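Local structure of cytochrome C-type biogenesis protein ccmF (Thermus thermophilus, 6ZMQ) at residues E221-R224 with W225-I229; A263-I266 with P267-A271; L366-G369 with A370-A374. The protein probably acts as the heme lyase of cytochrome c maturation, a multi-pass membrane protein that binds heme b and is thought to join heme to apocytochrome c. All coordinates share one frame; numbering follows the deposited sequence.

Contact 1 (E221-R224 with W225-I229); sequences EETR and WWTLI. With PTY (phosphatidylethanolamine), chain F.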
loop_
_atom_site.group_PDB
_atom_site.type_symbol
_atom_site.label_atom_id
_atom_site.label_comp_id
_atom_site.label_asym_id
_atom_site.label_seq_id
_atom_site.Cartn_x
_atom_site.Cartn_y
_atom_site.Cartn_z
ATOM N N GLU A 221 20.879 8.083 4.804
ATOM C CA GLU A 221 21.670 7.239 3.931
ATOM C C GLU A 221 22.062 5.935 4.601
ATOM O O GLU A 221 22.392 4.970 3.902
ATOM C CB GLU A 221 22.901 8.020 3.454
ATOM C CG GLU A 221 23.341 9.091 4.444
ATOM C CD GLU A 221 24.563 9.853 3.988
ATOM O OE1 GLU A 221 25.293 10.374 4.853
ATOM O OE2 GLU A 221 24.766 9.966 2.757
ATOM N N GLU A 222 21.995 5.882 5.932
ATOM C CA GLU A 222 22.050 4.625 6.656
ATOM C C GLU A 222 20.710 3.899 6.696
ATOM O O GLU A 222 20.686 2.706 7.012
ATOM C CB GLU A 222 22.522 4.855 8.094
ATOM C CG GLU A 222 23.752 5.740 8.245
ATOM C CD GLU A 222 23.835 6.375 9.630
ATOM O OE1 GLU A 222 22.830 6.970 10.078
ATOM O OE2 GLU A 222 24.894 6.259 10.283
ATOM N N THR A 223 19.591 4.571 6.402
ATOM C CA THR A 223 18.280 3.944 6.570
ATOM C C THR A 223 17.580 3.699 5.235
ATOM O O THR A 223 16.442 3.202 5.219
ATOM C CB THR A 223 17.388 4.785 7.494
ATOM O OG1 THR A 223 16.301 3.981 7.943
ATOM C CG2 THR A 223 16.803 5.996 6.788
ATOM N N ARG A 224 18.305 3.907 4.128
ATOM C CA ARG A 224 17.744 4.099 2.788
ATOM C C ARG A 224 16.986 2.875 2.273
ATOM O O ARG A 224 15.964 3.017 1.581
ATOM C CB ARG A 224 18.906 4.506 1.865
ATOM C CG ARG A 224 18.719 4.379 0.363
ATOM C CD ARG A 224 19.371 3.119 -0.251
ATOM N NE ARG A 224 19.495 3.125 -1.714
ATOM C CZ ARG A 224 18.502 3.153 -2.607
ATOM N NH1 ARG A 224 18.793 3.285 -3.892
ATOM N NH2 ARG A 224 17.224 3.062 -2.251
ATOM N N TRP A 225 17.419 1.677 2.663
ATOM C CA TRP A 225 16.828 0.473 2.091
ATOM C C TRP A 225 15.484 0.160 2.738
ATOM O O TRP A 225 14.589 -0.381 2.080
ATOM C CB TRP A 225 17.818 -0.690 2.210
ATOM C CG TRP A 225 18.987 -0.590 1.213
ATOM C CD1 TRP A 225 20.314 -0.632 1.534
ATOM C CD2 TRP A 225 18.937 -0.454 -0.227
ATOM N NE1 TRP A 225 21.088 -0.506 0.408
ATOM C CE2 TRP A 225 20.271 -0.405 -0.686
ATOM C CE3 TRP A 225 17.903 -0.364 -1.169
ATOM C CZ2 TRP A 225 20.592 -0.271 -2.035
ATOM C CZ3 TRP A 225 18.231 -0.238 -2.505
ATOM C CH2 TRP A 225 19.559 -0.186 -2.924
ATOM N N TRP A 226 15.312 0.531 4.014
ATOM C CA TRP A 226 14.002 0.424 4.655
ATOM C C TRP A 226 13.014 1.406 4.051
ATOM O O TRP A 226 11.824 1.100 3.941
ATOM C CB TRP A 226 14.092 0.685 6.157
ATOM C CG TRP A 226 14.679 -0.412 6.939
ATOM C CD1 TRP A 226 14.028 -1.474 7.487
ATOM C CD2 TRP A 226 16.046 -0.532 7.330
ATOM N NE1 TRP A 226 14.911 -2.264 8.186
ATOM C CE2 TRP A 226 16.160 -1.710 8.097
ATOM C CE3 TRP A 226 17.194 0.231 7.084
ATOM C CZ2 TRP A 226 17.375 -2.141 8.622
ATOM C CZ3 TRP A 226 18.403 -0.199 7.609
ATOM C CH2 TRP A 226 18.484 -1.373 8.369
ATOM N N THR A 227 13.492 2.589 3.651
ATOM C CA THR A 227 12.633 3.560 2.977
ATOM C C THR A 227 12.173 3.047 1.617
ATOM O O THR A 227 10.971 3.086 1.313
ATOM C CB THR A 227 13.370 4.892 2.820
ATOM O OG1 THR A 227 14.388 4.769 1.816
ATOM C CG2 THR A 227 14.024 5.282 4.133
ATOM N N LEU A 228 13.102 2.496 0.816
ATOM C CA LEU A 228 12.722 1.951 -0.491
ATOM C C LEU A 228 11.836 0.713 -0.358
ATOM O O LEU A 228 10.805 0.623 -1.031
ATOM C CB LEU A 228 13.957 1.612 -1.331
ATOM C CG LEU A 228 13.601 0.892 -2.649
ATOM C CD1 LEU A 228 12.819 1.763 -3.653
ATOM C CD2 LEU A 228 14.766 0.209 -3.288
ATOM N N ILE A 229 12.186 -0.209 0.547
ATOM C CA ILE A 229 11.438 -1.450 0.736
ATOM C C ILE A 229 10.058 -1.180 1.340
ATOM O O ILE A 229 9.068 -1.810 0.950
ATOM C CB ILE A 229 12.302 -2.427 1.566
ATOM C CG1 ILE A 229 13.218 -3.235 0.628
ATOM C CG2 ILE A 229 11.498 -3.302 2.527
ATOM C CD1 ILE A 229 14.363 -3.985 1.295
HETATM C C1 PTY F . 16.698 -4.117 5.486
HETATM C C2 PTY F . 21.765 1.256 4.136
HETATM C C3 PTY F . 22.015 -0.084 4.829
HETATM O O4 PTY F . 15.597 -4.816 5.990
HETATM C C5 PTY F . 19.193 -4.296 5.095
HETATM C C6 PTY F . 17.927 -5.015 5.581
HETATM O O7 PTY F . 17.685 -6.122 4.754
HETATM C C8 PTY F . 17.960 -7.398 5.272
HETATM O O10 PTY F . 18.975 -7.611 5.847
HETATM C C11 PTY F . 16.941 -8.526 5.077
HETATM C C12 PTY F . 17.315 -9.732 5.941
HETATM C C13 PTY F . 16.299 -10.871 5.804
HETATM C C14 PTY F . 16.256 -11.387 4.364
HETATM C C15 PTY F . 15.569 -12.753 4.305
HETATM C C16 PTY F . 14.986 -12.938 2.904
HETATM C C17 PTY F . 13.781 -13.882 2.929
HETATM C C18 PTY F . 12.433 -13.180 2.691
HETATM C C19 PTY F . 12.502 -11.995 1.721
HETATM C C20 PTY F . 11.281 -11.969 0.796
HETATM C C21 PTY F . 10.002 -11.613 1.559
HETATM C C22 PTY F . 8.821 -11.600 0.582
HETATM C C23 PTY F . 7.685 -10.688 1.058
HETATM C C24 PTY F . 6.506 -11.544 1.538
HETATM C C25 PTY F . 5.192 -11.030 0.940
HETATM C C26 PTY F . 4.056 -12.020 1.208
HETATM C C27 PTY F . 2.978 -11.871 0.136
HETATM C C28 PTY F . 2.269 -13.213 -0.032
HETATM C C29 PTY F . 1.833 -13.403 -1.482
HETATM C C30 PTY F . 14.374 -4.549 5.362
HETATM C C31 PTY F . 13.154 -5.430 5.646
HETATM O O30 PTY F . 14.273 -3.629 4.619
HETATM C C32 PTY F . 13.397 -6.918 5.391
HETATM C C33 PTY F . 12.060 -7.654 5.506
HETATM C C34 PTY F . 11.885 -8.628 4.341
HETATM C C35 PTY F . 10.395 -8.749 4.026
HETATM C C36 PTY F . 9.686 -9.429 5.200
HETATM C C37 PTY F . 8.483 -10.241 4.703
HETATM C C38 PTY F . 7.769 -10.940 5.864
HETATM C C39 PTY F . 6.517 -11.683 5.396
HETATM C C40 PTY F . 6.361 -12.981 6.186
HETATM C C41 PTY F . 5.217 -13.822 5.619
HETATM C C42 PTY F . 5.770 -14.738 4.531
HETATM C C43 PTY F . 5.591 -16.190 4.969
HETATM C C44 PTY F . 5.530 -17.056 3.715
HETATM P P1 PTY F . 20.873 -2.328 5.583
HETATM O O11 PTY F . 20.878 -0.901 4.754
HETATM O O12 PTY F . 21.364 -2.063 6.986
HETATM O O13 PTY F . 21.853 -3.274 4.929
HETATM O O14 PTY F . 19.352 -2.996 5.612
HETATM N N1 PTY F . 23.031 1.946 3.961
#

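Contact 2 (A263-I266 with P267-A271); sequences ASFI and PWLLA. With LMT (dodecyl-beta-D-maltoside), chain D.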
loop_
_atom_site.group_PDB
_atom_site.type_symbol
_atom_site.label_atom_id
_atom_site.label_comp_id
_atom_site.label_asym_id
_atom_site.label_seq_id
_atom_site.Cartn_x
_atom_site.Cartn_y
_atom_site.Cartn_z
ATOM N N ALA A 263 -7.526 6.823 1.992
ATOM C CA ALA A 263 -6.700 6.871 3.195
ATOM C C ALA A 263 -5.485 5.949 3.127
ATOM O O ALA A 263 -4.591 6.065 3.965
ATOM C CB ALA A 263 -7.549 6.518 4.415
ATOM N N SER A 264 -5.484 4.958 2.239
ATOM C CA SER A 264 -4.261 4.241 1.900
ATOM C C SER A 264 -3.562 4.823 0.679
ATOM O O SER A 264 -2.561 4.261 0.225
ATOM C CB SER A 264 -4.551 2.753 1.689
ATOM O OG SER A 264 -5.498 2.287 2.641
ATOM N N PHE A 265 -4.079 5.922 0.134
ATOM C CA PHE A 265 -3.448 6.678 -0.939
ATOM C C PHE A 265 -2.605 7.832 -0.402
ATOM O O PHE A 265 -1.535 8.100 -0.955
ATOM C CB PHE A 265 -4.517 7.199 -1.903
ATOM C CG PHE A 265 -3.973 7.906 -3.124
ATOM C CD1 PHE A 265 -2.867 7.411 -3.812
ATOM C CD2 PHE A 265 -4.605 9.047 -3.607
ATOM C CE1 PHE A 265 -2.387 8.056 -4.948
ATOM C CE2 PHE A 265 -4.132 9.702 -4.740
ATOM C CZ PHE A 265 -3.020 9.203 -5.411
ATOM N N ILE A 266 -3.072 8.520 0.646
ATOM C CA ILE A 266 -2.290 9.503 1.417
ATOM C C ILE A 266 -0.903 9.019 1.871
ATOM O O ILE A 266 0.058 9.762 1.615
ATOM C CB ILE A 266 -3.097 10.070 2.615
ATOM C CG1 ILE A 266 -4.281 10.947 2.177
ATOM C CG2 ILE A 266 -2.244 10.903 3.584
ATOM C CD1 ILE A 266 -5.641 10.450 2.599
ATOM N N PRO A 267 -0.699 7.832 2.507
ATOM C CA PRO A 267 0.686 7.466 2.896
ATOM C C PRO A 267 1.601 7.184 1.716
ATOM O O PRO A 267 2.751 7.659 1.711
ATOM C CB PRO A 267 0.497 6.203 3.750
ATOM C CG PRO A 267 -0.922 6.146 4.060
ATOM C CD PRO A 267 -1.596 6.732 2.900
ATOM N N TRP A 268 1.089 6.451 0.709
ATOM C CA TRP A 268 1.830 6.121 -0.507
ATOM C C TRP A 268 2.326 7.363 -1.239
ATOM O O TRP A 268 3.416 7.342 -1.832
ATOM C CB TRP A 268 0.952 5.298 -1.460
ATOM C CG TRP A 268 1.674 4.992 -2.754
ATOM C CD1 TRP A 268 2.541 3.969 -2.963
ATOM C CD2 TRP A 268 1.633 5.741 -3.987
ATOM N NE1 TRP A 268 3.033 4.024 -4.239
ATOM C CE2 TRP A 268 2.497 5.101 -4.887
ATOM C CE3 TRP A 268 0.973 6.905 -4.399
ATOM C CZ2 TRP A 268 2.703 5.562 -6.184
ATOM C CZ3 TRP A 268 1.176 7.357 -5.693
ATOM C CH2 TRP A 268 2.032 6.686 -6.568
ATOM N N LEU A 269 1.533 8.436 -1.227
ATOM C CA LEU A 269 1.963 9.709 -1.798
ATOM C C LEU A 269 3.169 10.274 -1.045
ATOM O O LEU A 269 4.199 10.606 -1.651
ATOM C CB LEU A 269 0.793 10.698 -1.790
ATOM C CG LEU A 269 -0.277 10.512 -2.875
ATOM C CD1 LEU A 269 -1.467 11.452 -2.649
ATOM C CD2 LEU A 269 0.300 10.681 -4.258
ATOM N N LEU A 270 3.077 10.326 0.291
ATOM C CA LEU A 270 4.106 10.993 1.089
ATOM C C LEU A 270 5.384 10.170 1.119
ATOM O O LEU A 270 6.487 10.713 0.958
ATOM C CB LEU A 270 3.574 11.251 2.499
ATOM C CG LEU A 270 2.306 12.106 2.544
ATOM C CD1 LEU A 270 1.499 11.882 3.830
ATOM C CD2 LEU A 270 2.625 13.580 2.325
ATOM N N ALA A 271 5.234 8.841 1.213
ATOM C CA ALA A 271 6.367 7.928 1.098
ATOM C C ALA A 271 7.000 7.959 -0.289
ATOM O O ALA A 271 8.160 7.567 -0.435
ATOM C CB ALA A 271 5.943 6.504 1.457
HETATM C C1B LMT D . -17.841 4.893 -10.982
HETATM C C2B LMT D . -18.783 6.098 -11.306
HETATM C C3B LMT D . -20.204 5.693 -11.820
HETATM C C4B LMT D . -20.402 4.173 -12.075
HETATM C C5B LMT D . -19.874 3.465 -10.816
HETATM C C6B LMT D . -20.189 1.977 -10.889
HETATM O O1B LMT D . -16.866 5.283 -10.041
HETATM O O2B LMT D . -18.884 6.846 -10.162
HETATM O O3B LMT D . -20.561 6.444 -12.904
HETATM O "O4'" LMT D . -21.735 3.875 -12.254
HETATM O O5B LMT D . -18.479 3.692 -10.549
HETATM O O6B LMT D . -21.545 1.790 -10.943
HETATM C "C1'" LMT D . -12.772 6.510 -10.032
HETATM C "C2'" LMT D . -13.849 7.605 -10.317
HETATM C "C3'" LMT D . -15.270 7.097 -9.908
HETATM C "C4'" LMT D . -15.592 5.710 -10.506
HETATM C "C5'" LMT D . -14.469 4.818 -9.916
HETATM C "C6'" LMT D . -14.636 3.333 -10.090
HETATM O "O1'" LMT D . -11.627 6.770 -10.751
HETATM O "O2'" LMT D . -13.573 8.721 -9.573
HETATM O "O3'" LMT D . -16.223 8.003 -10.260
HETATM O "O5'" LMT D . -13.222 5.214 -10.467
HETATM O "O6'" LMT D . -14.430 3.096 -11.421
HETATM C C1 LMT D . -10.576 7.438 -10.067
HETATM C C2 LMT D . -9.299 6.894 -10.651
HETATM C C3 LMT D . -8.158 7.853 -10.833
HETATM C C4 LMT D . -7.351 7.928 -9.557
HETATM C C5 LMT D . -6.189 8.856 -9.754
HETATM C C6 LMT D . -4.942 8.445 -9.026
HETATM C C7 LMT D . -4.590 7.013 -9.320
HETATM C C8 LMT D . -3.112 6.884 -9.450
HETATM C C9 LMT D . -2.554 5.760 -8.641
HETATM C C10 LMT D . -1.064 5.762 -8.807
HETATM C C11 LMT D . -0.473 4.587 -8.103
HETATM C C12 LMT D . 0.727 4.074 -8.819
#

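Contact 3 (L366-G369 with A370-A374); sequences LLLG and AFFFA. With HEM (protoporphyrin IX containing Fe), chain B.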
loop_
_atom_site.group_PDB
_atom_site.type_symbol
_atom_site.label_atom_id
_atom_site.label_comp_id
_atom_site.label_asym_id
_atom_site.label_seq_id
_atom_site.Cartn_x
_atom_site.Cartn_y
_atom_site.Cartn_z
ATOM N N LEU A 366 12.888 17.894 -8.420
ATOM C CA LEU A 366 12.490 16.855 -7.468
ATOM C C LEU A 366 11.738 17.445 -6.285
ATOM O O LEU A 366 10.796 16.830 -5.772
ATOM C CB LEU A 366 13.686 16.054 -6.941
ATOM C CG LEU A 366 14.611 15.078 -7.699
ATOM C CD1 LEU A 366 15.101 13.954 -6.774
ATOM C CD2 LEU A 366 14.067 14.521 -8.983
ATOM N N LEU A 367 12.123 18.649 -5.855
ATOM C CA LEU A 367 11.471 19.291 -4.721
ATOM C C LEU A 367 10.090 19.804 -5.103
ATOM O O LEU A 367 9.157 19.720 -4.295
ATOM C CB LEU A 367 12.372 20.411 -4.198
ATOM C CG LEU A 367 12.219 21.162 -2.869
ATOM C CD1 LEU A 367 11.180 22.265 -2.868
ATOM C CD2 LEU A 367 11.899 20.140 -1.784
ATOM N N LEU A 368 9.930 20.299 -6.338
ATOM C CA LEU A 368 8.605 20.686 -6.804
ATOM C C LEU A 368 7.723 19.464 -7.039
ATOM O O LEU A 368 6.514 19.526 -6.802
ATOM C CB LEU A 368 8.703 21.531 -8.083
ATOM C CG LEU A 368 7.407 22.177 -8.590
ATOM C CD1 LEU A 368 6.686 22.881 -7.444
ATOM C CD2 LEU A 368 7.634 23.110 -9.768
ATOM N N GLY A 369 8.310 18.340 -7.457
ATOM C CA GLY A 369 7.535 17.113 -7.579
ATOM C C GLY A 369 7.079 16.566 -6.239
ATOM O O GLY A 369 5.947 16.097 -6.097
ATOM N N ALA A 370 7.967 16.610 -5.241
ATOM C CA ALA A 370 7.593 16.267 -3.872
ATOM C C ALA A 370 6.554 17.227 -3.302
ATOM O O ALA A 370 5.684 16.807 -2.527
ATOM C CB ALA A 370 8.836 16.245 -2.984
ATOM N N PHE A 371 6.612 18.504 -3.695
ATOM C CA PHE A 371 5.555 19.449 -3.350
ATOM C C PHE A 371 4.237 19.090 -4.020
ATOM O O PHE A 371 3.169 19.311 -3.444
ATOM C CB PHE A 371 5.957 20.870 -3.738
ATOM C CG PHE A 371 6.462 21.690 -2.594
ATOM C CD1 PHE A 371 5.629 21.992 -1.524
ATOM C CD2 PHE A 371 7.752 22.199 -2.607
ATOM C CE1 PHE A 371 6.087 22.766 -0.467
ATOM C CE2 PHE A 371 8.217 22.979 -1.558
ATOM C CZ PHE A 371 7.384 23.261 -0.488
ATOM N N PHE A 372 4.297 18.569 -5.247
ATOM C CA PHE A 372 3.091 18.137 -5.953
ATOM C C PHE A 372 2.468 16.911 -5.289
ATOM O O PHE A 372 1.237 16.818 -5.171
ATOM C CB PHE A 372 3.430 17.834 -7.414
ATOM C CG PHE A 372 3.289 19.014 -8.346
ATOM C CD1 PHE A 372 3.635 20.300 -7.938
ATOM C CD2 PHE A 372 2.821 18.826 -9.643
ATOM C CE1 PHE A 372 3.516 21.374 -8.802
ATOM C CE2 PHE A 372 2.696 19.896 -10.510
ATOM C CZ PHE A 372 3.044 21.172 -10.086
ATOM N N PHE A 373 3.313 15.974 -4.832
ATOM C CA PHE A 373 2.840 14.797 -4.099
ATOM C C PHE A 373 2.209 15.191 -2.761
ATOM O O PHE A 373 1.115 14.720 -2.409
ATOM C CB PHE A 373 4.002 13.830 -3.860
ATOM C CG PHE A 373 4.323 12.938 -5.029
ATOM C CD1 PHE A 373 3.400 12.020 -5.499
ATOM C CD2 PHE A 373 5.567 13.002 -5.637
ATOM C CE1 PHE A 373 3.707 11.196 -6.564
ATOM C CE2 PHE A 373 5.879 12.192 -6.709
ATOM C CZ PHE A 373 4.950 11.293 -7.167
ATOM N N ALA A 374 2.900 16.054 -2.002
ATOM C CA ALA A 374 2.393 16.542 -0.720
ATOM C C ALA A 374 1.141 17.386 -0.893
ATOM O O ALA A 374 0.230 17.319 -0.063
ATOM C CB ALA A 374 3.483 17.347 -0.007
HETATM C CHA HEM B . 14.264 7.377 -8.401
HETATM C CHB HEM B . 12.879 11.678 -10.295
HETATM C CHC HEM B . 8.171 10.452 -9.599
HETATM C CHD HEM B . 9.641 6.025 -8.176
HETATM C C1A HEM B . 14.246 8.643 -8.964
HETATM C C2A HEM B . 15.428 9.379 -9.254
HETATM C C3A HEM B . 15.049 10.579 -9.780
HETATM C C4A HEM B . 13.644 10.616 -9.824
HETATM C CMA HEM B . 15.957 11.684 -10.237
HETATM C CAA HEM B . 16.862 8.924 -9.032
HETATM C CBA HEM B . 17.335 7.964 -10.139
HETATM C CGA HEM B . 17.367 8.647 -11.484
HETATM O O1A HEM B . 16.645 8.220 -12.414
HETATM O O2A HEM B . 18.114 9.636 -11.662
HETATM C C1B HEM B . 11.470 11.687 -10.230
HETATM C C2B HEM B . 10.689 12.834 -10.508
HETATM C C3B HEM B . 9.381 12.512 -10.319
HETATM C C4B HEM B . 9.361 11.117 -9.880
HETATM C CMB HEM B . 11.199 14.170 -10.949
HETATM C CAB HEM B . 8.201 13.370 -10.481
HETATM C CBB HEM B . 7.702 13.979 -9.216
HETATM C C1C HEM B . 8.170 9.124 -9.234
HETATM C C2C HEM B . 7.044 8.302 -9.196
HETATM C C3C HEM B . 7.486 7.064 -8.795
HETATM C C4C HEM B . 8.885 7.114 -8.593
HETATM C CMC HEM B . 5.613 8.657 -9.509
HETATM C CAC HEM B . 6.641 5.899 -8.606
HETATM C CBC HEM B . 6.544 4.880 -9.677
HETATM C C1D HEM B . 11.038 6.009 -8.046
HETATM C C2D HEM B . 11.825 4.899 -7.496
HETATM C C3D HEM B . 13.126 5.265 -7.553
HETATM C C4D HEM B . 13.122 6.616 -8.159
HETATM C CMD HEM B . 11.283 3.601 -6.964
HETATM C CAD HEM B . 14.331 4.456 -7.098
HETATM C CBD HEM B . 14.845 5.033 -5.773
HETATM C CGD HEM B . 15.960 4.240 -5.132
HETATM O O1D HEM B . 17.145 4.644 -5.165
HETATM O O2D HEM B . 15.698 3.177 -4.539
HETATM N NA HEM B . 13.170 9.439 -9.308
HETATM N NB HEM B . 10.636 10.700 -9.844
HETATM N NC HEM B . 9.276 8.388 -8.902
HETATM N ND HEM B . 11.860 6.971 -8.417
HETATM FE FE HEM B . 11.253 8.798 -9.254
#

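Contact 1 (E221-R224 with W225-I229)
The carbonyl O of Arg224 accepts the N-H of Leu228 at 3.0 Å, the first full helical bond across the join of the two segments, with a nearly straight N-H...O angle of 161°. One residue earlier, Thr223 O receives only weak bonds from the backbone N atoms of Trp226 and Thr227. Thr223 is the N-cap residue of helix 224-247, although its side chain makes no capping bond; its CG2 meets Thr227 CG2 at 3.9 Å, the two side chains crossing at about a right angle. Arg224 leaves the helix with a chain bent by its second torsion (chi2 -100°), which folds it back over its neighbour Trp225. Guanidinium and indole lie almost parallel, their planes 3° apart: CZ stands 3.7 Å from the centroid of the six-membered ring of Trp225 in a cation-pi stack, and CD adds a CH-pi contact on the same face. Arg224 binds heme b: the indole face probably helps fix the turn of the guanidinium while NH2 donates to a heme propionate. Arg502, which also binds heme b, lies beside NH1. A phosphatidylethanolamine head group lies against the same helix start. Its N1 donates to Glu221 O at 3.1 Å, its O11 lies in the plane of the Trp225 ring, 3.3 Å from CD1, and its C1 stands over one face of Trp226, 3.6 Å from CE2. The carboxylate of Glu222 forms a salt bridge with Arg137 through OE1.

Contact 2 (A263-I266 with P267-A271)
Phe265 and Leu269, one helical turn apart, make the closely packed half of this contact at the start of helix 266-284. Leu269 N donates to Phe265 O at 3.1 Å, and Leu269 lays CD1 over one face of the Phe265 ring, 3.9 Å from its centroid and 14° off the normal, a CH-pi contact; its other methyl, CD2, stands above the same face, displaced past Phe265 CZ and 3.8 Å from it. Phe265 turns back over the helix because CG is anti to the backbone N (chi1 -175°), and this also brings CE1 to 3.6 Å from Trp268 CE3. The two aromatic groups run nearly parallel but displaced, touching at their margins without stacking, planes 17° apart. The looser half lies round Ile266, which is partly exposed. There the bond from Leu270 N to Ile266 O is long and weak, and the side chains merely run alongside each other, CG2 of Ile266 3.9 Å from CD1 of Leu270. Pro267 fits a first-turn position, where its lack of an N-H costs no helical bond; its CD rests 3.2 Å from Ala263 O. Trp268 borders bound detergent: the tail of a dodecyl maltoside lies over one indole face, its C11 3.6 Å from CH2, and a phosphatidylethanolamine touches the residue too. Around this turn, helix 224-247 contributes Trp231, which stacks on Trp268; helix 288-307 packs against Pro267 and Leu270 through Ala301; and helix 362-384 receives Ile266 at Val380 and Val381.

Contact 3 (L366-G369 with A370-A374)
Helix 362-384, a predicted transmembrane helix, forms one wall of the heme pocket here, and the contact is two of its turns. Four successive i to i+4 bonds tie them, from Ala370 N to Leu366 O through Phe373 N to Gly369 O, each 2.9 Å long. The face toward the porphyrin carries Leu366, Gly369 and Phe373. Leu366 places CD2 3.3 Å from the methine carbon CHB, while Gly369, without a side chain, brings its CA to 3.5 Å from the vinyl carbon CBB. Phe373 reaches the same vinyl group with CE2, 3.6 Å from CBB, and the heme methyl CMC lies in the plane of the Phe373 ring, at its edge, 3.6 Å from CZ. His276 and His510 are the axial ligands of the iron. On the other flank Leu367 and Phe371 point the same way, side by side, with CD1 of the leucine 3.3 Å from CE2 of the ring; Phe371 also meets Trp290 edge to face. Leu368 lays CD1 3.8 Å from CE1 of Phe372 at a slant. Both Leu368 and Phe371 lie on the surface, probably toward lipid. With four carbonyls and four N-H groups paired across the two segments, and only hydrocarbon side chains and a glycine on this stretch, the wall touches the heme through carbon, consistent with apolar contact and shape fit along this edge of the porphyrin.

Contacts 1 and 2 are buried, whereas contact 3 is partly on the surface. Contacts 1 and 2 open two helices that follow each other in the chain; their centres are about 17 Å apart and they do not touch, though Thr227 of the first packs on Phe274 further along helix 266-284. Contacts 2 and 3 meet directly, Leu269 CD2 lying 3.6 Å from Phe373 CD1, which joins helix 266-284 to helix 362-384 beside the heme. Chemistry follows position: contact 1 pairs Arg224 with a heme propionate and gives the lipid amine a backbone carbonyl, contact 3 meets the methine and vinyl edge of the porphyrin with hydrocarbon, and contact 2 is aromatic and aliphatic packing with a detergent tail at its margin.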